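Local structure of pectate lyase (Paenibacillus sp. 0602, 5GT5) at residues K32-N35 against A36-A40; F74-H77 against N78-L81; I104-A107 against N108-I112; L434-K438 against D439-K443. The protein catalyses the eliminative, probably calcium-dependent cleavage of polygalacturonate and methylated pectins within the chain, as a secreted lyase of polysaccharide lyase family 1. The protein carries 1 engineered substitution. All blocks are in the same frame, centred on the assembly; numbering follows the deposited sequence.

Interaction 1: residues K32-N35 against A36-A40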
ATOM      1  N   LYS A  32       7.885  25.300  -6.300  1.00  7.84           N
ATOM      2  CA  LYS A  32       9.069  25.451  -7.136  1.00  7.74           C
ATOM      3  C   LYS A  32      10.250  25.713  -6.241  1.00 10.32           C
ATOM      4  O   LYS A  32      10.264  26.640  -5.428  1.00 11.76           O
ATOM      5  CB  LYS A  32       8.856  26.599  -8.138  1.00  8.13           C
ATOM      6  CG  LYS A  32       7.833  26.229  -9.213  1.00  8.51           C
ATOM      7  CD  LYS A  32       7.636  27.327 -10.247  1.00 11.14           C
ATOM      8  CE  LYS A  32       6.609  26.906 -11.257  1.00 13.33           C
ATOM      9  NZ  LYS A  32       6.437  27.984 -12.297  1.00 13.87           N
ATOM     10  N   VAL A  33      11.252  24.857  -6.375  1.00  8.21           N
ATOM     11  CA  VAL A  33      12.381  24.868  -5.461  1.00  7.20           C
ATOM     12  C   VAL A  33      13.647  25.361  -6.162  1.00  8.57           C
ATOM     13  O   VAL A  33      14.130  24.742  -7.134  1.00  8.62           O
ATOM     14  CB  VAL A  33      12.572  23.445  -4.874  1.00  9.12           C
ATOM     15  CG1 VAL A  33      13.938  23.294  -4.229  1.00 10.81           C
ATOM     16  CG2 VAL A  33      11.449  23.132  -3.877  1.00 10.06           C
ATOM     17  N   TYR A  34      14.186  26.473  -5.656  1.00 10.19           N
ATOM     18  CA  TYR A  34      15.370  27.093  -6.257  1.00  8.94           C
ATOM     19  C   TYR A  34      16.598  26.936  -5.401  1.00  9.06           C
ATOM     20  O   TYR A  34      17.720  27.118  -5.881  1.00 10.08           O
ATOM     21  CB  TYR A  34      15.116  28.586  -6.491  1.00  9.85           C
ATOM     22  CG  TYR A  34      13.947  28.860  -7.405  1.00  8.30           C
ATOM     23  CD1 TYR A  34      12.644  29.009  -6.904  1.00 11.37           C
ATOM     24  CD2 TYR A  34      14.133  28.986  -8.774  1.00  7.54           C
ATOM     25  CE1 TYR A  34      11.559  29.261  -7.768  1.00 10.00           C
ATOM     26  CE2 TYR A  34      13.062  29.217  -9.626  1.00 10.78           C
ATOM     27  CZ  TYR A  34      11.787  29.357  -9.121  1.00  9.44           C
ATOM     28  OH  TYR A  34      10.729  29.598  -9.967  1.00 12.23           O
ATOM     29  N   ASN A  35      16.402  26.596  -4.133  1.00  9.02           N
ATOM     30  CA  ASN A  35      17.492  26.505  -3.184  1.00  8.08           C
ATOM     31  C   ASN A  35      17.121  25.572  -2.053  1.00  9.29           C
ATOM     32  O   ASN A  35      16.000  25.043  -2.032  1.00  8.80           O
ATOM     33  CB  ASN A  35      17.869  27.910  -2.693  1.00 10.11           C
ATOM     34  CG  ASN A  35      16.730  28.604  -1.991  1.00 14.51           C
ATOM     35  OD1 ASN A  35      16.099  28.050  -1.100  1.00 11.03           O
ATOM     36  ND2 ASN A  35      16.466  29.850  -2.392  1.00 13.09           N
ATOM     37  N   ALA A  36      18.057  25.348  -1.142  1.00  9.32           N
ATOM     38  CA  ALA A  36      17.868  24.376  -0.068  1.00  8.11           C
ATOM     39  C   ALA A  36      16.746  24.771   0.884  1.00 10.07           C
ATOM     40  O   ALA A  36      16.038  23.911   1.407  1.00  9.39           O
ATOM     41  CB  ALA A  36      19.151  24.178   0.708  1.00 11.16           C
ATOM     42  N   THR A  37      16.576  26.074   1.126  1.00  8.74           N
ATOM     43  CA  THR A  37      15.502  26.508   2.032  1.00  8.61           C
ATOM     44  C   THR A  37      14.119  26.201   1.463  1.00  8.75           C
ATOM     45  O   THR A  37      13.260  25.694   2.185  1.00  9.52           O
ATOM     46  CB  THR A  37      15.614  27.995   2.333  1.00 13.47           C
ATOM     47  OG1 THR A  37      16.915  28.259   2.875  1.00 13.57           O
ATOM     48  CG2 THR A  37      14.561  28.415   3.359  1.00 14.73           C
ATOM     49  N   ASP A  38      13.926  26.471   0.174  1.00  9.60           N
ATOM     50  CA  ASP A  38      12.698  26.089  -0.520  1.00 11.23           C
ATOM     51  C   ASP A  38      12.459  24.602  -0.375  1.00  8.81           C
ATOM     52  O   ASP A  38      11.341  24.180  -0.107  1.00  9.33           O
ATOM     53  CB  ASP A  38      12.756  26.396  -2.019  1.00  9.62           C
ATOM     54  CG  ASP A  38      12.890  27.875  -2.332  1.00 12.40           C
ATOM     55  OD1 ASP A  38      12.512  28.756  -1.504  1.00 12.36           O
ATOM     56  OD2 ASP A  38      13.374  28.135  -3.453  1.00 10.92           O
ATOM     57  N   LEU A  39      13.506  23.788  -0.522  1.00  7.72           N
ATOM     58  CA  LEU A  39      13.320  22.348  -0.424  1.00  9.63           C
ATOM     59  C   LEU A  39      12.932  21.948   1.003  1.00  9.74           C
ATOM     60  O   LEU A  39      12.050  21.096   1.212  1.00  8.80           O
ATOM     61  CB  LEU A  39      14.599  21.629  -0.826  1.00  7.55           C
ATOM     62  CG  LEU A  39      14.457  20.104  -0.999  1.00  7.73           C
ATOM     63  CD1 LEU A  39      13.467  19.770  -2.097  1.00 10.62           C
ATOM     64  CD2 LEU A  39      15.826  19.478  -1.335  1.00 11.46           C
ATOM     65  N   ALA A  40      13.607  22.533   1.984  1.00  7.78           N
ATOM     66  CA  ALA A  40      13.321  22.247   3.371  1.00  9.01           C
ATOM     67  C   ALA A  40      11.884  22.590   3.737  1.00  8.47           C
ATOM     68  O   ALA A  40      11.210  21.838   4.457  1.00  8.84           O
ATOM     69  CB  ALA A  40      14.271  22.965   4.263  1.00 10.13           C
TER
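Asn-35 and Asp-38 meet at the start of a helix. Asn-35 is the N-cap: its OD1 accepts the backbone N of Asp-38 at 3.0 Å, an almost straight bond (172°) whose donor lies somewhat tilted from the amide carbonyl plane. The carboxylate of Asp-38 turns back along the chain, and its OD2 takes the backbone N of Tyr-34 at 2.9 Å through the anti lone pair. The same OD2 lies at the edge of the Tyr-34 ring, near its plane, 3.6 Å from CD1. The side chains of Asn-35 and Asp-38 cross at roughly a right angle, while their amide and carboxylate planes are only 30° apart.

The torsions explain the cap. With chi1 at 61°, CG of Asn-35 sits between its own backbone N and carbonyl carbon, which curls OD1 over the first turn. The backbone O of Asn-35 separately accepts N of Leu-39 at 3.2 Å, the opening bond of the helix. A carboxylate this close to the N-terminal end of a helix probably gains from the positive end of the helix dipole.

Beside the cap is an apolar contact: CG1 of Val-33 meets CB of Leu-39 at 3.8 Å. On the strand before it, Lys-32 sends its ammonium to a salt bridge with Glu-24. The corner thus connects strand 30-33, paired in parallel with strand 51-54, to helix 36-43. Leu-39 rests on Ile-54 and on Phe-74 of strand 74-76, so the helix lies against the first strands of the parallel beta-helix.

Interaction 2: residues F74-H77 against N78-L81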
ATOM      1  N   PHE A  74      16.122  18.479   6.826  1.00  9.10           N
ATOM      2  CA  PHE A  74      17.582  18.332   6.685  1.00  7.01           C
ATOM      3  C   PHE A  74      18.246  18.035   8.012  1.00 11.33           C
ATOM      4  O   PHE A  74      17.868  18.600   9.045  1.00 11.72           O
ATOM      5  CB  PHE A  74      18.215  19.635   6.199  1.00  7.27           C
ATOM      6  CG  PHE A  74      18.053  19.919   4.724  1.00  8.38           C
ATOM      7  CD1 PHE A  74      16.804  20.265   4.190  1.00  9.21           C
ATOM      8  CD2 PHE A  74      19.170  19.947   3.883  1.00  9.97           C
ATOM      9  CE1 PHE A  74      16.662  20.568   2.832  1.00  9.03           C
ATOM     10  CE2 PHE A  74      19.043  20.250   2.515  1.00  9.19           C
ATOM     11  CZ  PHE A  74      17.801  20.582   1.988  1.00 10.23           C
ATOM     12  N   ALA A  75      19.270  17.183   7.977  1.00  9.66           N
ATOM     13  CA  ALA A  75      20.135  16.973   9.126  1.00  9.11           C
ATOM     14  C   ALA A  75      21.548  16.799   8.617  1.00 11.24           C
ATOM     15  O   ALA A  75      21.751  16.449   7.453  1.00 10.09           O
ATOM     16  CB  ALA A  75      19.722  15.751   9.885  1.00 12.01           C
ATOM     17  N   LYS A  76      22.517  17.025   9.485  1.00 11.74           N
ATOM     18  CA  LYS A  76      23.908  16.752   9.122  1.00 10.72           C
ATOM     19  C   LYS A  76      24.107  15.238   9.013  1.00  8.47           C
ATOM     20  O   LYS A  76      23.693  14.481   9.897  1.00 12.21           O
ATOM     21  CB  LYS A  76      24.866  17.316  10.181  1.00 14.11           C
ATOM     22  CG  LYS A  76      26.322  17.249   9.750  1.00 15.58           C
ATOM     23  CD  LYS A  76      27.277  17.705  10.858  1.00 18.89           C
ATOM     24  CE  LYS A  76      27.377  16.636  11.955  1.00 27.54           C
ATOM     25  NZ  LYS A  76      28.000  15.325  11.533  1.00 34.49           N
ATOM     26  N   HIS A  77      24.710  14.799   7.907  1.00  9.82           N
ATOM     27  CA  HIS A  77      25.057  13.383   7.754  1.00  8.79           C
ATOM     28  C   HIS A  77      26.407  13.090   8.417  1.00  8.43           C
ATOM     29  O   HIS A  77      27.049  14.001   8.956  1.00 11.98           O
ATOM     30  CB  HIS A  77      25.138  13.047   6.259  1.00  8.46           C
ATOM     31  CG  HIS A  77      24.677  11.657   5.920  1.00  6.02           C
ATOM     32  ND1 HIS A  77      24.954  10.549   6.706  1.00  8.79           N
ATOM     33  CD2 HIS A  77      23.943  11.203   4.879  1.00  7.86           C
ATOM     34  CE1 HIS A  77      24.413   9.483   6.154  1.00 10.98           C
ATOM     35  NE2 HIS A  77      23.789   9.851   5.048  1.00 10.91           N
ATOM     36  N   ASN A  78      26.841  11.833   8.394  1.00  9.05           N
ATOM     37  CA  ASN A  78      28.179  11.541   8.846  1.00 10.26           C
ATOM     38  C   ASN A  78      29.196  12.345   8.050  1.00 10.39           C
ATOM     39  O   ASN A  78      29.050  12.540   6.825  1.00  9.56           O
ATOM     40  CB  ASN A  78      28.449  10.047   8.707  1.00 10.20           C
ATOM     41  CG  ASN A  78      27.562   9.221   9.608  1.00 14.11           C
ATOM     42  OD1 ASN A  78      27.428   9.525  10.800  1.00 17.98           O
ATOM     43  ND2 ASN A  78      26.946   8.173   9.060  1.00 13.24           N
ATOM     44  N   ASP A  79      30.219  12.814   8.753  1.00 12.15           N
ATOM     45  CA  ASP A  79      31.185  13.750   8.200  1.00 12.08           C
ATOM     46  C   ASP A  79      31.955  13.206   7.014  1.00 11.58           C
ATOM     47  O   ASP A  79      32.309  12.025   6.989  1.00 13.16           O
ATOM     48  CB  ASP A  79      32.211  14.103   9.281  1.00 17.13           C
ATOM     49  CG  ASP A  79      31.662  15.051  10.327  1.00 25.96           C
ATOM     50  OD1 ASP A  79      30.568  15.624  10.123  1.00 23.61           O
ATOM     51  OD2 ASP A  79      32.340  15.213  11.360  1.00 31.83           O
ATOM     52  N   ALA A  80      32.231  14.082   6.058  1.00  9.77           N
ATOM     53  CA  ALA A  80      33.199  13.769   5.027  1.00 10.68           C
ATOM     54  C   ALA A  80      34.569  13.761   5.696  1.00 11.05           C
ATOM     55  O   ALA A  80      34.934  14.699   6.430  1.00 12.25           O
ATOM     56  CB  ALA A  80      33.125  14.808   3.908  1.00 13.01           C
ATOM     57  N   LEU A  81      35.313  12.684   5.460  1.00  8.57           N
ATOM     58  CA  LEU A  81      36.649  12.503   6.033  1.00  9.65           C
ATOM     59  C   LEU A  81      37.779  12.681   5.043  1.00 12.16           C
ATOM     60  O   LEU A  81      38.923  12.875   5.466  1.00 14.04           O
ATOM     61  CB  LEU A  81      36.769  11.094   6.621  1.00 10.36           C
ATOM     62  CG  LEU A  81      35.636  10.708   7.575  1.00 11.98           C
ATOM     63  CD1 LEU A  81      35.700   9.244   8.043  1.00 13.77           C
ATOM     64  CD2 LEU A  81      35.638  11.678   8.758  1.00 15.53           C
TER
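His-77 and Asn-78 form the tight half of this bend. The imidazole of His-77 folds back on the chain so that ND1 accepts the backbone N of the very next residue, Asn-78, at 2.8 Å. The donor lies close to the ring plane, although the bond is bent (146° at the hydrogen), as a loop this short demands. The side-chain amide of Asn-78 is turned well away from the imidazole plane, and its ND2 passes 3.9 Å from ND1 of His-77; that nitrogen hydrogen-bonds to the carbonyl O of Asn-149. Trp-151 closes in edge-to-face with the imidazole.

Strand 74-76 is the outermost strand of its sheet and runs antiparallel to 92-97, after which the sheet of the parallel beta-helix continues with parallel neighbours. It ends just before His-77, whose backbone still bonds to that of Val-91; the His-77 side chain is about 6 Å from that of Asp-152 and about 8 Å from that of Asp-174, both probable calcium ligands.

The loose half faces solvent. Lys-76 and Asp-79 are exposed, and the lysine chain leaves its backbone extended before bending twice near the end (chi3 74°, chi4 65°). That double bend brings NZ to OD1 of Asp-79 in a salt bridge of 2.9 Å, from well above the carboxylate plane. From the same position NZ donates to O of His-77 at 3.0 Å, so the ammonium spans the outside of the bend.

Interaction 3: residues I104-A107 against N108-I112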
ATOM      1  N   ILE A 104       8.265  14.440  -6.908  1.00  6.38           N
ATOM      2  CA  ILE A 104       9.438  15.319  -6.954  1.00  5.43           C
ATOM      3  C   ILE A 104      10.079  15.149  -8.316  1.00  6.89           C
ATOM      4  O   ILE A 104      10.369  14.028  -8.716  1.00  7.14           O
ATOM      5  CB  ILE A 104      10.464  14.961  -5.811  1.00  6.12           C
ATOM      6  CG1 ILE A 104       9.761  14.878  -4.447  1.00  6.98           C
ATOM      7  CG2 ILE A 104      11.633  15.928  -5.832  1.00  8.72           C
ATOM      8  CD1 ILE A 104      10.667  14.320  -3.311  1.00  9.71           C
ATOM      9  N   PHE A 105      10.321  16.227  -9.042  1.00  5.73           N
ATOM     10  CA  PHE A 105      10.853  16.111 -10.382  1.00  7.42           C
ATOM     11  C   PHE A 105      11.583  17.379 -10.768  1.00  8.91           C
ATOM     12  O   PHE A 105      11.518  18.381 -10.036  1.00  8.03           O
ATOM     13  CB  PHE A 105       9.731  15.805 -11.406  1.00  6.44           C
ATOM     14  CG  PHE A 105       8.968  17.029 -11.874  1.00  7.10           C
ATOM     15  CD1 PHE A 105       8.024  17.639 -11.033  1.00  6.50           C
ATOM     16  CD2 PHE A 105       9.183  17.541 -13.142  1.00  7.41           C
ATOM     17  CE1 PHE A 105       7.336  18.773 -11.462  1.00  8.84           C
ATOM     18  CE2 PHE A 105       8.484  18.672 -13.579  1.00  9.48           C
ATOM     19  CZ  PHE A 105       7.571  19.281 -12.731  1.00  9.60           C
ATOM     20  N   SER A 106      12.282  17.324 -11.906  1.00  6.84           N
ATOM     21  CA  SER A 106      12.712  18.571 -12.568  1.00  8.07           C
ATOM     22  C   SER A 106      12.391  18.502 -14.039  1.00  6.31           C
ATOM     23  O   SER A 106      12.222  17.422 -14.606  1.00  7.76           O
ATOM     24  CB  SER A 106      14.203  18.835 -12.360  1.00  7.81           C
ATOM     25  OG  SER A 106      15.002  18.037 -13.250  1.00  6.74           O
ATOM     26  N   ALA A 107      12.316  19.677 -14.671  1.00  7.93           N
ATOM     27  CA  ALA A 107      11.976  19.743 -16.075  1.00  6.06           C
ATOM     28  C   ALA A 107      13.153  19.373 -16.977  1.00  9.88           C
ATOM     29  O   ALA A 107      12.949  18.909 -18.076  1.00 12.88           O
ATOM     30  CB  ALA A 107      11.486  21.145 -16.460  1.00 10.11           C
ATOM     31  N   ASN A 108      14.382  19.563 -16.512  1.00  9.20           N
ATOM     32  CA  ASN A 108      15.516  19.356 -17.419  1.00 12.29           C
ATOM     33  C   ASN A 108      16.711  18.638 -16.813  1.00 13.39           C
ATOM     34  O   ASN A 108      17.864  18.848 -17.211  1.00 16.89           O
ATOM     35  CB  ASN A 108      15.933  20.664 -18.095  1.00 24.36           C
ATOM     36  CG  ASN A 108      14.921  21.131 -19.119  1.00 30.42           C
ATOM     37  OD1 ASN A 108      14.761  20.525 -20.185  1.00 43.15           O
ATOM     38  ND2 ASN A 108      14.235  22.209 -18.805  1.00 25.65           N
ATOM     39  N   GLY A 109      16.442  17.772 -15.855  1.00  8.08           N
ATOM     40  CA  GLY A 109      17.496  16.911 -15.344  1.00  8.83           C
ATOM     41  C   GLY A 109      18.431  17.605 -14.381  1.00  7.83           C
ATOM     42  O   GLY A 109      19.645  17.399 -14.460  1.00 10.19           O
ATOM     43  N   SER A 110      17.895  18.416 -13.475  1.00  7.63           N
ATOM     44  CA  SER A 110      18.690  19.067 -12.442  1.00  8.91           C
ATOM     45  C   SER A 110      19.378  18.049 -11.537  1.00  8.26           C
ATOM     46  O   SER A 110      18.887  16.930 -11.333  1.00  8.71           O
ATOM     47  CB  SER A 110      17.805  19.964 -11.574  1.00  9.88           C
ATOM     48  OG  SER A 110      17.319  21.088 -12.333  1.00 11.73           O
ATOM     49  N   LYS A 111      20.508  18.461 -10.982  1.00  8.95           N
ATOM     50  CA  LYS A 111      21.346  17.626 -10.115  1.00  8.11           C
ATOM     51  C   LYS A 111      21.088  17.885  -8.641  1.00 10.39           C
ATOM     52  O   LYS A 111      20.876  19.039  -8.220  1.00 12.29           O
ATOM     53  CB  LYS A 111      22.833  17.864 -10.403  1.00 10.03           C
ATOM     54  CG  LYS A 111      23.258  17.469 -11.802  1.00 13.85           C
ATOM     55  CD  LYS A 111      24.720  17.815 -12.032  1.00 18.53           C
ATOM     56  CE  LYS A 111      25.097  17.571 -13.477  1.00 26.40           C
ATOM     57  NZ  LYS A 111      26.568  17.660 -13.666  1.00 38.65           N
ATOM     58  N   ILE A 112      21.104  16.816  -7.859  1.00  8.24           N
ATOM     59  CA  ILE A 112      21.027  16.852  -6.401  1.00  8.25           C
ATOM     60  C   ILE A 112      22.393  16.425  -5.888  1.00  9.88           C
ATOM     61  O   ILE A 112      22.782  15.264  -6.088  1.00  8.63           O
ATOM     62  CB  ILE A 112      19.978  15.847  -5.879  1.00  8.28           C
ATOM     63  CG1 ILE A 112      18.587  16.151  -6.474  1.00 14.64           C
ATOM     64  CG2 ILE A 112      19.915  15.832  -4.347  1.00 11.50           C
ATOM     65  CD1 ILE A 112      18.060  17.495  -6.099  1.00 18.23           C
TER
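From Ser-106 to Ser-110 the backbone leaves an extended strand, turns sharply and becomes extended again. Ala-107 has helical angles, while Gly-109 adopts a left-handed conformation with phi at 78°. This folds the amides of Gly-109 and Ser-110 back toward Ser-106.

The side chain of Ser-106 fills the inside of the turn. A chi1 of 79° tucks OG in over the turn, where it accepts N of Ser-110 at 2.9 Å in a reasonably straight bond (153°). N of Gly-109 is also near, 3.0 Å from OG of Ser-106, but that bond is weak and strongly bent. The hydroxyl's own proton is left for the carbonyl of Asn-129 in the next turn of the chain, so this buried hydroxyl has two good partners and one weak one. Beside it, CB of Ser-106 packs 3.8 Å from OG of Ser-110. On the outer side, CB of Ala-107 lies 3.8 Å from ND2 of Asn-108.

Strand 102-106 pairs in parallel with 51-54 and 125-128, whereas 111-113 pairs with 58-59 and 131-133. A short corner of this kind, passing from one parallel sheet to the next, is characteristic of the right-handed parallel beta-helix of pectate lyases.

Interaction 4: residues L434-K438 against D439-K443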
ATOM      1  N   LEU A 434      14.662  13.056 -21.855  1.00 30.00           N
ATOM      2  CA  LEU A 434      13.369  13.315 -22.431  1.00 30.00           C
ATOM      3  C   LEU A 434      13.041  14.733 -22.287  1.00 30.00           C
ATOM      4  O   LEU A 434      13.073  15.245 -21.228  1.00 30.00           O
ATOM      5  CB  LEU A 434      12.262  12.587 -21.718  1.00 20.00           C
ATOM      6  CG  LEU A 434      11.831  11.303 -22.200  1.00 20.00           C
ATOM      7  CD1 LEU A 434      10.667  10.756 -21.426  1.00 20.00           C
ATOM      8  CD2 LEU A 434      11.561  11.322 -23.659  1.00 20.00           C
ATOM      9  N   SER A 435      12.676  15.332 -23.391  1.00 28.68           N
ATOM     10  CA  SER A 435      12.337  16.693 -23.422  1.00 25.40           C
ATOM     11  C   SER A 435      10.942  16.630 -23.956  1.00 28.00           C
ATOM     12  O   SER A 435      10.730  16.284 -25.081  1.00 40.14           O
ATOM     13  CB  SER A 435      13.290  17.499 -24.376  1.00 31.06           C
ATOM     14  OG  SER A 435      14.652  17.484 -23.928  1.00 32.43           O
ATOM     15  N   TRP A 436      10.005  16.821 -23.090  1.00 16.74           N
ATOM     16  CA  TRP A 436       8.594  16.988 -23.397  1.00 13.09           C
ATOM     17  C   TRP A 436       8.084  18.027 -22.423  1.00 14.59           C
ATOM     18  O   TRP A 436       8.809  18.433 -21.506  1.00 14.53           O
ATOM     19  CB  TRP A 436       7.811  15.670 -23.281  1.00 13.00           C
ATOM     20  CG  TRP A 436       8.008  14.856 -22.000  1.00 15.78           C
ATOM     21  CD1 TRP A 436       8.591  15.269 -20.833  1.00 13.17           C
ATOM     22  CD2 TRP A 436       7.601  13.500 -21.787  1.00 11.13           C
ATOM     23  NE1 TRP A 436       8.553  14.258 -19.908  1.00 12.25           N
ATOM     24  CE2 TRP A 436       7.957  13.153 -20.471  1.00 11.10           C
ATOM     25  CE3 TRP A 436       6.954  12.543 -22.582  1.00 10.88           C
ATOM     26  CZ2 TRP A 436       7.706  11.890 -19.937  1.00 10.32           C
ATOM     27  CZ3 TRP A 436       6.693  11.305 -22.056  1.00 12.64           C
ATOM     28  CH2 TRP A 436       7.072  10.977 -20.751  1.00 10.91           C
ATOM     29  N   SER A 437       6.852  18.475 -22.614  1.00 14.12           N
ATOM     30  CA  SER A 437       6.323  19.509 -21.732  1.00 12.51           C
ATOM     31  C   SER A 437       6.314  18.979 -20.303  1.00 13.63           C
ATOM     32  O   SER A 437       6.061  17.787 -20.074  1.00 13.35           O
ATOM     33  CB  SER A 437       4.931  19.998 -22.176  1.00 13.66           C
ATOM     34  OG  SER A 437       4.005  18.942 -22.251  1.00 17.42           O
ATOM     35  N   LYS A 438       6.632  19.845 -19.343  1.00 15.66           N
ATOM     36  CA  LYS A 438       6.967  19.343 -18.006  1.00 16.58           C
ATOM     37  C   LYS A 438       5.796  18.677 -17.289  1.00 16.57           C
ATOM     38  O   LYS A 438       6.016  17.882 -16.365  1.00 17.77           O
ATOM     39  CB  LYS A 438       7.629  20.421 -17.144  1.00 14.25           C
ATOM     40  CG  LYS A 438       6.714  21.571 -16.771  1.00 13.19           C
ATOM     41  CD  LYS A 438       7.463  22.581 -15.951  1.00 18.63           C
ATOM     42  CE  LYS A 438       6.564  23.744 -15.543  1.00 22.02           C
ATOM     43  NZ  LYS A 438       7.350  24.761 -14.770  1.00 14.79           N
ATOM     44  N   ASP A 439       4.562  18.949 -17.719  1.00 15.35           N
ATOM     45  CA  ASP A 439       3.401  18.278 -17.119  1.00 11.95           C
ATOM     46  C   ASP A 439       3.484  16.751 -17.313  1.00 13.74           C
ATOM     47  O   ASP A 439       2.881  15.987 -16.557  1.00 13.18           O
ATOM     48  CB  ASP A 439       2.096  18.822 -17.698  1.00 16.79           C
ATOM     49  CG  ASP A 439       1.994  18.575 -19.175  1.00 16.72           C
ATOM     50  OD1 ASP A 439       2.872  19.085 -19.898  1.00 20.87           O
ATOM     51  OD2 ASP A 439       1.051  17.879 -19.612  1.00 30.50           O
ATOM     52  N   ASN A 440       4.240  16.304 -18.317  1.00 10.79           N
ATOM     53  CA  ASN A 440       4.354  14.886 -18.546  1.00  9.14           C
ATOM     54  C   ASN A 440       5.070  14.145 -17.438  1.00  8.20           C
ATOM     55  O   ASN A 440       4.890  12.930 -17.302  1.00  9.53           O
ATOM     56  CB  ASN A 440       5.047  14.641 -19.868  1.00 10.39           C
ATOM     57  CG  ASN A 440       4.154  14.954 -21.031  1.00 15.28           C
ATOM     58  OD1 ASN A 440       3.196  14.221 -21.288  1.00 16.44           O
ATOM     59  ND2 ASN A 440       4.468  16.039 -21.759  1.00 14.93           N
ATOM     60  N   TRP A 441       5.880  14.868 -16.674  1.00  9.58           N
ATOM     61  CA  TRP A 441       6.581  14.271 -15.542  1.00  9.49           C
ATOM     62  C   TRP A 441       5.648  13.917 -14.387  1.00  9.99           C
ATOM     63  O   TRP A 441       5.999  13.091 -13.535  1.00 11.25           O
ATOM     64  CB  TRP A 441       7.737  15.160 -15.060  1.00 10.58           C
ATOM     65  CG  TRP A 441       8.861  15.215 -16.041  1.00  8.87           C
ATOM     66  CD1 TRP A 441       9.305  16.317 -16.715  1.00  8.10           C
ATOM     67  CD2 TRP A 441       9.664  14.112 -16.508  1.00  7.90           C
ATOM     68  NE1 TRP A 441      10.325  15.982 -17.559  1.00  8.82           N
ATOM     69  CE2 TRP A 441      10.577  14.638 -17.450  1.00  9.26           C
ATOM     70  CE3 TRP A 441       9.707  12.733 -16.214  1.00  7.87           C
ATOM     71  CZ2 TRP A 441      11.525  13.850 -18.104  1.00  7.88           C
ATOM     72  CZ3 TRP A 441      10.649  11.940 -16.871  1.00  6.82           C
ATOM     73  CH2 TRP A 441      11.543  12.499 -17.814  1.00  7.35           C
ATOM     74  N   LEU A 442       4.444  14.480 -14.380  1.00 10.08           N
ATOM     75  CA  LEU A 442       3.461  14.179 -13.344  1.00  8.32           C
ATOM     76  C   LEU A 442       2.569  12.998 -13.692  1.00  8.11           C
ATOM     77  O   LEU A 442       1.890  12.468 -12.825  1.00 10.09           O
ATOM     78  CB  LEU A 442       2.573  15.412 -13.105  1.00 10.81           C
ATOM     79  CG  LEU A 442       3.278  16.713 -12.726  1.00 11.39           C
ATOM     80  CD1 LEU A 442       2.226  17.783 -12.345  1.00 13.56           C
ATOM     81  CD2 LEU A 442       4.278  16.528 -11.611  1.00 14.93           C
ATOM     82  N   LYS A 443       2.540  12.620 -14.960  1.00 11.01           N
ATOM     83  CA  LYS A 443       1.665  11.529 -15.419  1.00 10.59           C
ATOM     84  C   LYS A 443       2.259  10.155 -15.162  1.00  9.99           C
ATOM     85  O   LYS A 443       3.487  10.003 -15.034  1.00 11.62           O
ATOM     86  CB  LYS A 443       1.439  11.682 -16.922  1.00  9.81           C
ATOM     87  CG  LYS A 443       0.838  13.041 -17.341  1.00 14.01           C
ATOM     88  CD  LYS A 443       0.742  13.089 -18.874  1.00 16.34           C
ATOM     89  CE  LYS A 443       0.275  14.426 -19.379  1.00 23.54           C
ATOM     90  NZ  LYS A 443       0.467  14.505 -20.868  1.00 20.95           N
TER
HETATM   91  O   HOH W   1      11.597  17.211 -19.930  1.00 15.13           O
HETATM   92  O   HOH W   2      10.176  19.060 -18.933  1.00 23.11           O
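Trp-436 reaches across to Asn-440 and Trp-441. A chi1 of 50° carries its indole over the following turn. From the root, CB of Trp-436 lies 3.7 Å from ND2 of Asn-440. CG and CD2 are both covered by CB of Asn-440, which is 3.4 Å from CD2 of Trp-436. CD1 then comes within 3.8 Å of NE1 of Trp-441. At NE1 the approach is closest: this atom sits over the face of the second indole, 3.2 Å from CE2 of Trp-441. The pair is T-shaped, with planes at 73° and the edge of Trp-436 toward the face of Trp-441. Further round, CE2 of Trp-436 meets CB of Asn-440 at 3.3 Å, a CH-pi contact almost straight above the five-membered ring. CZ2 of Trp-436 still lies 3.8 Å from CB of Asn-440. CD1 of Leu-434 lies on the opposite face, toward the rim, and Tyr-446 also stacks with this indole.

Residues 439-442 have helical backbone angles without forming a regular helix; this C-terminal tail lies against the beta-helix, where Leu-442 touches Thr-103 and Phe-105 of strand 102-106. The turn is fastened at O of Ser-437, which accepts both N of Asn-440 at 2.9 Å and ND2 of Asn-440 at 2.9 Å, from the same face of its carbonyl plane. OG of Ser-437 donates to the syn lone pair of OD1 of Asp-439. NE1 of Trp-441 donates in its ring plane to a water bound to O of Leu-434, and weakly to a second water held by O of Trp-436.

Interactions 1 and 2 meet through Phe-74, whose CE1 is 3.7 Å from CB of Ala-40, so the capped helix packs against the edge strand. Interactions 3 and 4 touch more closely: CD2 of Phe-105 lies 3.4 Å from CB of Trp-441, and their centres are about 11 Å apart. Glu-24 ties interaction 1 to interaction 4, since Lys-32 and Lys-438 both form salt bridges with it, their NZ atoms 4.2 Å apart. Interaction 3 has its centre about 12 Å from that of interaction 1 without touching it. Of the four, interaction 2 alone comes near the probable calcium site; the others belong to the scaffold.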